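Side-chain contacts in viral structural protein 4 (Bombyx mori cytoplasmic polyhedrosis virus, PDB 6TZ0), which binds GTP and accompanies the viral RNA-dependent RNA polymerase, probably assisting transcription of the double-stranded RNA genome: residues I258-I263 / V267-N272; L278-G283 / L287-K292; Y296-D301 / K320-S325. All blocks are in the same frame, centred on the assembly; numbering follows the deposited sequence.

Interaction 1. Residues I258-I263 / V267-N272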
loop_
_atom_site.group_PDB
_atom_site.type_symbol
_atom_site.label_atom_id
_atom_site.label_comp_id
_atom_site.label_asym_id
_atom_site.label_seq_id
_atom_site.Cartn_x
_atom_site.Cartn_y
_atom_site.Cartn_z
ATOM N N ILE B 258 24.608 31.290 -31.526
ATOM C CA ILE B 258 24.260 31.756 -32.858
ATOM C C ILE B 258 22.915 32.460 -32.775
ATOM O O ILE B 258 22.010 31.986 -32.085
ATOM C CB ILE B 258 24.206 30.576 -33.844
ATOM C CG1 ILE B 258 25.494 29.770 -33.770
ATOM C CG2 ILE B 258 24.042 31.069 -35.258
ATOM C CD1 ILE B 258 25.413 28.451 -34.467
ATOM N N THR B 259 22.782 33.594 -33.456
ATOM C CA THR B 259 21.488 34.235 -33.647
ATOM C C THR B 259 21.097 34.124 -35.112
ATOM O O THR B 259 21.902 34.418 -35.998
ATOM C CB THR B 259 21.497 35.700 -33.210
ATOM O OG1 THR B 259 22.451 36.427 -33.983
ATOM C CG2 THR B 259 21.840 35.815 -31.744
ATOM N N TRP B 260 19.874 33.687 -35.358
ATOM C CA TRP B 260 19.388 33.344 -36.682
ATOM C C TRP B 260 18.311 34.327 -37.106
ATOM O O TRP B 260 17.923 35.220 -36.360
ATOM C CB TRP B 260 18.826 31.926 -36.686
ATOM C CG TRP B 260 19.807 30.855 -36.404
ATOM C CD1 TRP B 260 20.128 30.352 -35.184
ATOM C CD2 TRP B 260 20.538 30.093 -37.358
ATOM N NE1 TRP B 260 21.048 29.351 -35.312
ATOM C CE2 TRP B 260 21.315 29.169 -36.643
ATOM C CE3 TRP B 260 20.626 30.112 -38.749
ATOM C CZ2 TRP B 260 22.167 28.273 -37.270
ATOM C CZ3 TRP B 260 21.466 29.222 -39.369
ATOM C CH2 TRP B 260 22.231 28.319 -38.631
ATOM N N THR B 261 17.801 34.135 -38.314
ATOM C CA THR B 261 16.620 34.846 -38.778
ATOM C C THR B 261 15.437 33.894 -38.683
ATOM O O THR B 261 15.530 32.741 -39.104
ATOM C CB THR B 261 16.796 35.345 -40.208
ATOM O OG1 THR B 261 16.945 34.228 -41.088
ATOM C CG2 THR B 261 18.024 36.206 -40.307
ATOM N N GLY B 262 14.339 34.361 -38.113
ATOM C CA GLY B 262 13.187 33.520 -37.901
ATOM C C GLY B 262 11.990 33.947 -38.724
ATOM O O GLY B 262 11.973 34.994 -39.358
ATOM N N ILE B 263 10.976 33.087 -38.706
ATOM C CA ILE B 263 9.677 33.461 -39.245
ATOM C C ILE B 263 9.050 34.550 -38.389
ATOM O O ILE B 263 8.461 35.506 -38.904
ATOM C CB ILE B 263 8.775 32.216 -39.342
ATOM C CG1 ILE B 263 9.385 31.194 -40.290
ATOM C CG2 ILE B 263 7.384 32.567 -39.809
ATOM C CD1 ILE B 263 9.541 31.700 -41.686
ATOM N N VAL B 267 16.148 34.018 -33.590
ATOM C CA VAL B 267 16.232 32.805 -32.786
ATOM C C VAL B 267 17.667 32.635 -32.309
ATOM O O VAL B 267 18.598 32.717 -33.116
ATOM C CB VAL B 267 15.773 31.572 -33.591
ATOM C CG1 VAL B 267 15.887 30.312 -32.767
ATOM C CG2 VAL B 267 14.353 31.749 -34.088
ATOM N N THR B 268 17.850 32.384 -31.013
ATOM C CA THR B 268 19.173 32.138 -30.449
ATOM C C THR B 268 19.390 30.655 -30.168
ATOM O O THR B 268 18.523 29.984 -29.603
ATOM C CB THR B 268 19.385 32.932 -29.161
ATOM O OG1 THR B 268 18.435 32.508 -28.182
ATOM C CG2 THR B 268 19.198 34.410 -29.415
ATOM N N MET B 269 20.568 30.157 -30.544
ATOM C CA MET B 269 20.904 28.741 -30.454
ATOM C C MET B 269 22.249 28.553 -29.768
ATOM O O MET B 269 23.256 29.099 -30.219
ATOM C CB MET B 269 20.959 28.109 -31.846
ATOM C CG MET B 269 21.234 26.622 -31.846
ATOM S SD MET B 269 21.419 25.982 -33.513
ATOM C CE MET B 269 19.728 26.015 -34.074
ATOM N N MET B 270 22.268 27.760 -28.701
ATOM C CA MET B 270 23.499 27.384 -28.016
ATOM C C MET B 270 24.002 26.065 -28.584
ATOM O O MET B 270 23.236 25.106 -28.706
ATOM C CB MET B 270 23.273 27.259 -26.512
ATOM C CG MET B 270 22.916 28.558 -25.840
ATOM S SD MET B 270 22.497 28.362 -24.103
ATOM C CE MET B 270 24.106 28.071 -23.406
ATOM N N VAL B 271 25.285 26.021 -28.940
ATOM C CA VAL B 271 25.896 24.873 -29.603
ATOM C C VAL B 271 27.134 24.461 -28.816
ATOM O O VAL B 271 27.918 25.314 -28.390
ATOM C CB VAL B 271 26.254 25.198 -31.074
ATOM C CG1 VAL B 271 26.947 24.042 -31.761
ATOM C CG2 VAL B 271 25.026 25.553 -31.860
ATOM N N ASN B 272 27.319 23.149 -28.631
ATOM C CA ASN B 272 28.467 22.596 -27.920
ATOM C C ASN B 272 29.647 22.309 -28.828
ATOM O O ASN B 272 30.393 21.360 -28.575
ATOM C CB ASN B 272 28.081 21.318 -27.182
ATOM C CG ASN B 272 27.211 21.577 -26.005
ATOM O OD1 ASN B 272 26.056 21.185 -25.976
ATOM N ND2 ASN B 272 27.762 22.222 -25.009
#

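Interaction 2. Residues L278-G283 / L287-K292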
loop_
_atom_site.group_PDB
_atom_site.type_symbol
_atom_site.label_atom_id
_atom_site.label_comp_id
_atom_site.label_asym_id
_atom_site.label_seq_id
_atom_site.Cartn_x
_atom_site.Cartn_y
_atom_site.Cartn_z
ATOM N N LEU B 278 32.676 23.877 -35.868
ATOM C CA LEU B 278 31.442 24.223 -36.559
ATOM C C LEU B 278 31.775 25.264 -37.618
ATOM O O LEU B 278 31.845 26.458 -37.328
ATOM C CB LEU B 278 30.422 24.753 -35.562
ATOM C CG LEU B 278 29.026 25.066 -36.074
ATOM C CD1 LEU B 278 28.311 23.794 -36.495
ATOM C CD2 LEU B 278 28.253 25.802 -35.016
ATOM N N GLY B 279 31.976 24.823 -38.853
ATOM C CA GLY B 279 32.456 25.721 -39.885
ATOM C C GLY B 279 31.390 26.628 -40.457
ATOM O O GLY B 279 30.942 26.426 -41.588
ATOM N N LEU B 280 30.974 27.634 -39.691
ATOM C CA LEU B 280 29.900 28.532 -40.085
ATOM C C LEU B 280 30.332 29.977 -39.901
ATOM O O LEU B 280 31.038 30.309 -38.947
ATOM C CB LEU B 280 28.631 28.277 -39.273
ATOM C CG LEU B 280 27.904 26.949 -39.473
ATOM C CD1 LEU B 280 26.771 26.832 -38.484
ATOM C CD2 LEU B 280 27.379 26.850 -40.887
ATOM N N ASP B 281 29.893 30.831 -40.815
ATOM C CA ASP B 281 30.134 32.265 -40.773
ATOM C C ASP B 281 28.798 32.996 -40.804
ATOM O O ASP B 281 27.740 32.386 -40.955
ATOM C CB ASP B 281 31.012 32.705 -41.943
ATOM C CG ASP B 281 32.394 32.106 -41.887
ATOM O OD1 ASP B 281 32.859 31.800 -40.770
ATOM O OD2 ASP B 281 33.019 31.945 -42.956
ATOM N N VAL B 282 28.855 34.318 -40.666
ATOM C CA VAL B 282 27.651 35.139 -40.717
ATOM C C VAL B 282 27.119 35.157 -42.143
ATOM O O VAL B 282 27.827 35.535 -43.082
ATOM C CB VAL B 282 27.932 36.558 -40.211
ATOM C CG1 VAL B 282 26.718 37.435 -40.404
ATOM C CG2 VAL B 282 28.317 36.523 -38.752
ATOM N N GLY B 283 25.867 34.740 -42.312
ATOM C CA GLY B 283 25.229 34.684 -43.607
ATOM C C GLY B 283 25.021 33.288 -44.134
ATOM O O GLY B 283 24.366 33.129 -45.170
ATOM N N LEU B 287 20.714 24.933 -43.752
ATOM C CA LEU B 287 20.964 23.565 -44.186
ATOM C C LEU B 287 22.442 23.254 -44.336
ATOM O O LEU B 287 22.816 22.078 -44.308
ATOM C CB LEU B 287 20.242 23.287 -45.500
ATOM C CG LEU B 287 18.725 23.315 -45.361
ATOM C CD1 LEU B 287 18.059 23.132 -46.703
ATOM C CD2 LEU B 287 18.264 22.261 -44.380
ATOM N N LYS B 288 23.279 24.267 -44.522
ATOM C CA LYS B 288 24.715 24.076 -44.414
ATOM C C LYS B 288 25.074 23.725 -42.979
ATOM O O LYS B 288 24.657 24.419 -42.046
ATOM C CB LYS B 288 25.450 25.337 -44.851
ATOM C CG LYS B 288 26.952 25.227 -44.785
ATOM C CD LYS B 288 27.613 26.476 -45.321
ATOM C CE LYS B 288 29.122 26.372 -45.244
ATOM N NZ LYS B 288 29.785 27.582 -45.795
ATOM N N GLU B 289 25.829 22.631 -42.816
ATOM C CA GLU B 289 26.257 22.095 -41.516
ATOM C C GLU B 289 25.068 21.793 -40.606
ATOM O O GLU B 289 25.125 22.012 -39.396
ATOM C CB GLU B 289 27.249 23.029 -40.818
ATOM C CG GLU B 289 28.517 23.300 -41.606
ATOM C CD GLU B 289 29.383 22.076 -41.799
ATOM O OE1 GLU B 289 29.388 21.192 -40.918
ATOM O OE2 GLU B 289 30.067 22.001 -42.840
ATOM N N TYR B 290 23.992 21.266 -41.199
ATOM C CA TYR B 290 22.759 21.001 -40.464
ATOM C C TYR B 290 22.930 19.905 -39.426
ATOM O O TYR B 290 22.354 19.985 -38.336
ATOM C CB TYR B 290 21.638 20.627 -41.435
ATOM C CG TYR B 290 20.408 20.080 -40.749
ATOM C CD1 TYR B 290 19.557 20.912 -40.042
ATOM C CD2 TYR B 290 20.109 18.722 -40.795
ATOM C CE1 TYR B 290 18.445 20.412 -39.401
ATOM C CE2 TYR B 290 19.005 18.216 -40.154
ATOM C CZ TYR B 290 18.175 19.064 -39.463
ATOM O OH TYR B 290 17.068 18.557 -38.832
ATOM N N LYS B 291 23.695 18.864 -39.750
ATOM C CA LYS B 291 23.753 17.697 -38.882
ATOM C C LYS B 291 24.533 17.982 -37.606
ATOM O O LYS B 291 24.184 17.459 -36.544
ATOM C CB LYS B 291 24.354 16.519 -39.647
ATOM C CG LYS B 291 24.286 15.197 -38.914
ATOM C CD LYS B 291 24.917 14.076 -39.716
ATOM C CE LYS B 291 24.035 13.659 -40.878
ATOM N NZ LYS B 291 22.796 12.986 -40.411
ATOM N N LYS B 292 25.558 18.834 -37.679
ATOM C CA LYS B 292 26.278 19.239 -36.477
ATOM C C LYS B 292 25.400 20.083 -35.565
ATOM O O LYS B 292 25.452 19.939 -34.336
ATOM C CB LYS B 292 27.537 20.012 -36.858
ATOM C CG LYS B 292 28.603 19.187 -37.526
ATOM C CD LYS B 292 29.823 20.037 -37.805
ATOM C CE LYS B 292 30.897 19.246 -38.514
ATOM N NZ LYS B 292 32.060 20.098 -38.843
#

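Interaction 3. Residues Y296-D301 / K320-S325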
loop_
_atom_site.group_PDB
_atom_site.type_symbol
_atom_site.label_atom_id
_atom_site.label_comp_id
_atom_site.label_asym_id
_atom_site.label_seq_id
_atom_site.Cartn_x
_atom_site.Cartn_y
_atom_site.Cartn_z
ATOM N N TYR B 296 24.284 18.905 -31.829
ATOM C CA TYR B 296 24.911 19.642 -30.738
ATOM C C TYR B 296 24.236 20.961 -30.372
ATOM O O TYR B 296 24.835 21.747 -29.637
ATOM C CB TYR B 296 26.386 19.902 -31.063
ATOM C CG TYR B 296 27.188 18.637 -31.128
ATOM C CD1 TYR B 296 27.599 18.003 -29.970
ATOM C CD2 TYR B 296 27.508 18.057 -32.342
ATOM C CE1 TYR B 296 28.319 16.835 -30.020
ATOM C CE2 TYR B 296 28.227 16.889 -32.403
ATOM C CZ TYR B 296 28.631 16.284 -31.240
ATOM O OH TYR B 296 29.351 15.119 -31.298
ATOM N N GLY B 297 23.011 21.218 -30.816
ATOM C CA GLY B 297 22.370 22.500 -30.597
ATOM C C GLY B 297 21.101 22.397 -29.774
ATOM O O GLY B 297 20.435 21.362 -29.761
ATOM N N VAL B 298 20.777 23.487 -29.075
ATOM C CA VAL B 298 19.535 23.643 -28.318
ATOM C C VAL B 298 19.035 25.065 -28.540
ATOM O O VAL B 298 19.764 26.026 -28.279
ATOM C CB VAL B 298 19.709 23.384 -26.807
ATOM C CG1 VAL B 298 18.444 23.734 -26.062
ATOM C CG2 VAL B 298 20.045 21.945 -26.521
ATOM N N ILE B 299 17.800 25.207 -29.007
ATOM C CA ILE B 299 17.188 26.521 -29.170
ATOM C C ILE B 299 16.657 27.007 -27.830
ATOM O O ILE B 299 15.920 26.294 -27.142
ATOM C CB ILE B 299 16.087 26.474 -30.238
ATOM C CG1 ILE B 299 16.728 26.348 -31.614
ATOM C CG2 ILE B 299 15.194 27.691 -30.178
ATOM C CD1 ILE B 299 15.765 26.044 -32.704
ATOM N N THR B 300 17.030 28.230 -27.454
ATOM C CA THR B 300 16.716 28.788 -26.149
ATOM C C THR B 300 15.457 29.648 -26.155
ATOM O O THR B 300 15.312 30.522 -25.298
ATOM C CB THR B 300 17.899 29.604 -25.639
ATOM O OG1 THR B 300 18.127 30.706 -26.521
ATOM C CG2 THR B 300 19.146 28.754 -25.609
ATOM N N ASP B 301 14.548 29.423 -27.092
ATOM C CA ASP B 301 13.338 30.219 -27.216
ATOM C C ASP B 301 12.110 29.370 -26.926
ATOM O O ASP B 301 12.182 28.146 -26.807
ATOM C CB ASP B 301 13.229 30.828 -28.612
ATOM C CG ASP B 301 14.248 31.909 -28.851
ATOM O OD1 ASP B 301 14.669 32.563 -27.877
ATOM O OD2 ASP B 301 14.624 32.109 -30.018
ATOM N N LYS B 320 29.724 29.754 -23.404
ATOM C CA LYS B 320 29.984 28.612 -22.539
ATOM C C LYS B 320 29.209 27.381 -23.002
ATOM O O LYS B 320 28.073 27.487 -23.469
ATOM C CB LYS B 320 29.605 28.965 -21.106
ATOM C CG LYS B 320 29.936 27.906 -20.106
ATOM C CD LYS B 320 29.553 28.291 -18.721
ATOM C CE LYS B 320 29.884 27.159 -17.794
ATOM N NZ LYS B 320 29.022 25.983 -18.067
ATOM N N MET B 321 29.839 26.212 -22.895
ATOM C CA MET B 321 29.165 24.962 -23.214
ATOM C C MET B 321 28.080 24.620 -22.207
ATOM O O MET B 321 28.226 24.840 -21.005
ATOM C CB MET B 321 30.158 23.806 -23.284
ATOM C CG MET B 321 30.889 23.700 -24.589
ATOM S SD MET B 321 31.848 22.189 -24.653
ATOM C CE MET B 321 32.571 22.322 -26.281
ATOM N N MET B 322 26.994 24.052 -22.718
ATOM C CA MET B 322 25.906 23.561 -21.892
ATOM C C MET B 322 26.320 22.312 -21.128
ATOM O O MET B 322 27.122 21.503 -21.597
ATOM C CB MET B 322 24.698 23.233 -22.760
ATOM C CG MET B 322 24.125 24.419 -23.479
ATOM S SD MET B 322 22.690 24.024 -24.478
ATOM C CE MET B 322 23.479 23.265 -25.885
ATOM N N ASN B 323 25.758 22.156 -19.954
ATOM C CA ASN B 323 25.949 20.946 -19.192
ATOM C C ASN B 323 24.692 20.096 -19.265
ATOM O O ASN B 323 23.584 20.637 -19.225
ATOM C CB ASN B 323 26.267 21.255 -17.729
ATOM C CG ASN B 323 27.509 22.093 -17.574
ATOM O OD1 ASN B 323 27.447 23.226 -17.107
ATOM N ND2 ASN B 323 28.647 21.548 -17.980
ATOM N N PRO B 324 24.825 18.780 -19.405
ATOM C CA PRO B 324 23.635 17.930 -19.499
ATOM C C PRO B 324 22.887 17.821 -18.180
ATOM O O PRO B 324 23.457 17.966 -17.098
ATOM C CB PRO B 324 24.205 16.578 -19.932
ATOM C CG PRO B 324 25.621 16.614 -19.520
ATOM C CD PRO B 324 26.060 18.025 -19.659
ATOM N N SER B 325 21.587 17.567 -18.289
ATOM C CA SER B 325 20.718 17.451 -17.130
ATOM C C SER B 325 21.011 16.174 -16.351
ATOM O O SER B 325 21.507 15.185 -16.888
ATOM C CB SER B 325 19.255 17.465 -17.563
ATOM O OG SER B 325 18.392 17.269 -16.461
#

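Interaction 1. Residues I258-I263 / V267-N272
Met269 and Trp260 meet on one face of a beta hairpin, and the methionine can be followed along its length. Its CB lies at the indole edge, in the ring plane, 3.7 Å from Trp260 NE1. CG stands anti to the backbone N (chi1 -177°) and carries the chain outward beside the ring. SD then arrives 3.8 Å from Trp260 NE1, an oblique Met-aromatic contact in which the sulfur sits 68° off the normal of the five-membered ring. A bend at chi3 (-73°) turns CE back, keeping the methyl at 3.8 Å from Trp260 NE1 as well. Ile258 CG2 rests on one face of the indole, offset toward its rim, while Ile258 CD1 touches Val271 CG2 at 3.9 Å.

Beneath these side chains, Ile258 and Met269 form an antiparallel hydrogen-bonded pair, with Ile258 N to Met269 O at 2.9 Å. The neighbouring non-hydrogen-bonded pair turns Thr259 CG2 and Thr268 CG2 together on the other face, and Thr268 OG1 is hydrogen-bonded to Thr300 OG1, just past neighbouring strand 297-299. Leu293 of helix 290-296 packs against Ile258, Trp260, Met269 and Val271. The chemistry thus divides by layer: backbone amides fix the register, and sulfur, indole and branched carbons supply a largely apolar surface against helix 290-296.

Interaction 2. Residues L278-G283 / L287-K292
Leu280 packs against Glu289 where an inverse gamma turn, centred on Gly279, faces a type II beta turn running from Leu287 to Tyr290. The second turn leads directly into helix 290-296, with Glu289 at the N-cap position. The close part of the contact is made of carbon. Leu280 CD2 lies 3.8 Å from both CB and CG of Glu289, the two side chains sliding past each other in opposite directions. Glu289 bends at chi2 (-65°), which folds its chain back after the carbons that meet the leucine. One turn along, Leu278 CD1 reaches Lys292 CB at 3.9 Å, again touching only the aliphatic root of a charged residue. Leu280 also leans on Ile313 and Ile316 of strand 313-319, so this side of the contact belongs to the interior.

The outer side is looser. Lys288, extended throughout, passes over the gamma turn with its CE 4.1 Å from Gly279 O, and the acidic groups near its ammonium stand well off: Asp281 OD2 is 6.1 Å from Lys288 NZ, and the ion pair with Asp284 is long and weak. No part of the polymerase touches these two segments. Lys292 is held more firmly, since its ammonium donates to Asp277 O and also forms a salt bridge across the first helical turn, Lys292 NZ standing 3.6 Å from Glu289 OE1.

Interaction 3. Residues Y296-D301 / K320-S325
Val298 receives the end of Met322, and this pair carries most of the contact. Met322 CE lies 3.7 Å from Val298 CG2, and Met322 SD is 3.8 Å from Val298 CB, so sulfur and methyl lie together against one flank of the valine as the side chains cross at a slant. A fringe contact adds to this: the same methyl comes within 4.3 Å of Tyr296 O.

What allows so small a touch is the reach of the methionine, because the CA atoms of Val298 and Met322 are 9.0 Å apart. The chain runs straight through chi2 (-179°) to span that gap, then bends at chi3 (-77°), which lays CE beside the valine. Val298 contributes CG2, the branch anti to its carbonyl carbon.

Each partner is positioned by a further shell. Val298 belongs to the short edge strand 297-299, tied by backbone hydrogen bonds to Met270, and its side chain also meets Phe548 of helix 547-556. Met322 sits in the loop between strand 313-319 and helix 326-340, where it packs on Met270 and Asn272 as well. Contacts with the polymerase lie at the outer ends of the segments, Asp301 on its Arg595 and Ser325 on its Arg377. The Val298-Met322 contact, being purely apolar, is a dispersion contact with little directional demand, the connecting loop being joined to the edge strand through the thioether of Met322.

In the fold
The three contacts follow one another along the chain, in and around one antiparallel sheet. Its strand order is 297-299, 266-271, 255-261, 313-319. Interaction 1 is the central hairpin. Interaction 2, centred about 11 Å away, lies in the link leading into helix 290-296, and Leu278 CD2 touches both Ile258 CD1 and Val271 CG1, 3.9 Å from each. Interaction 3 is also about 11 Å from interaction 1, by centres, and joins the edge strand to the loop leaving the last strand. Interactions 2 and 3, about 17 Å apart, are bridged by the helix itself. This sheet precedes the separate parallel sheet whose P-loop, including Lys359 and Thr360, is a GTP-binding site, unoccupied in this chain.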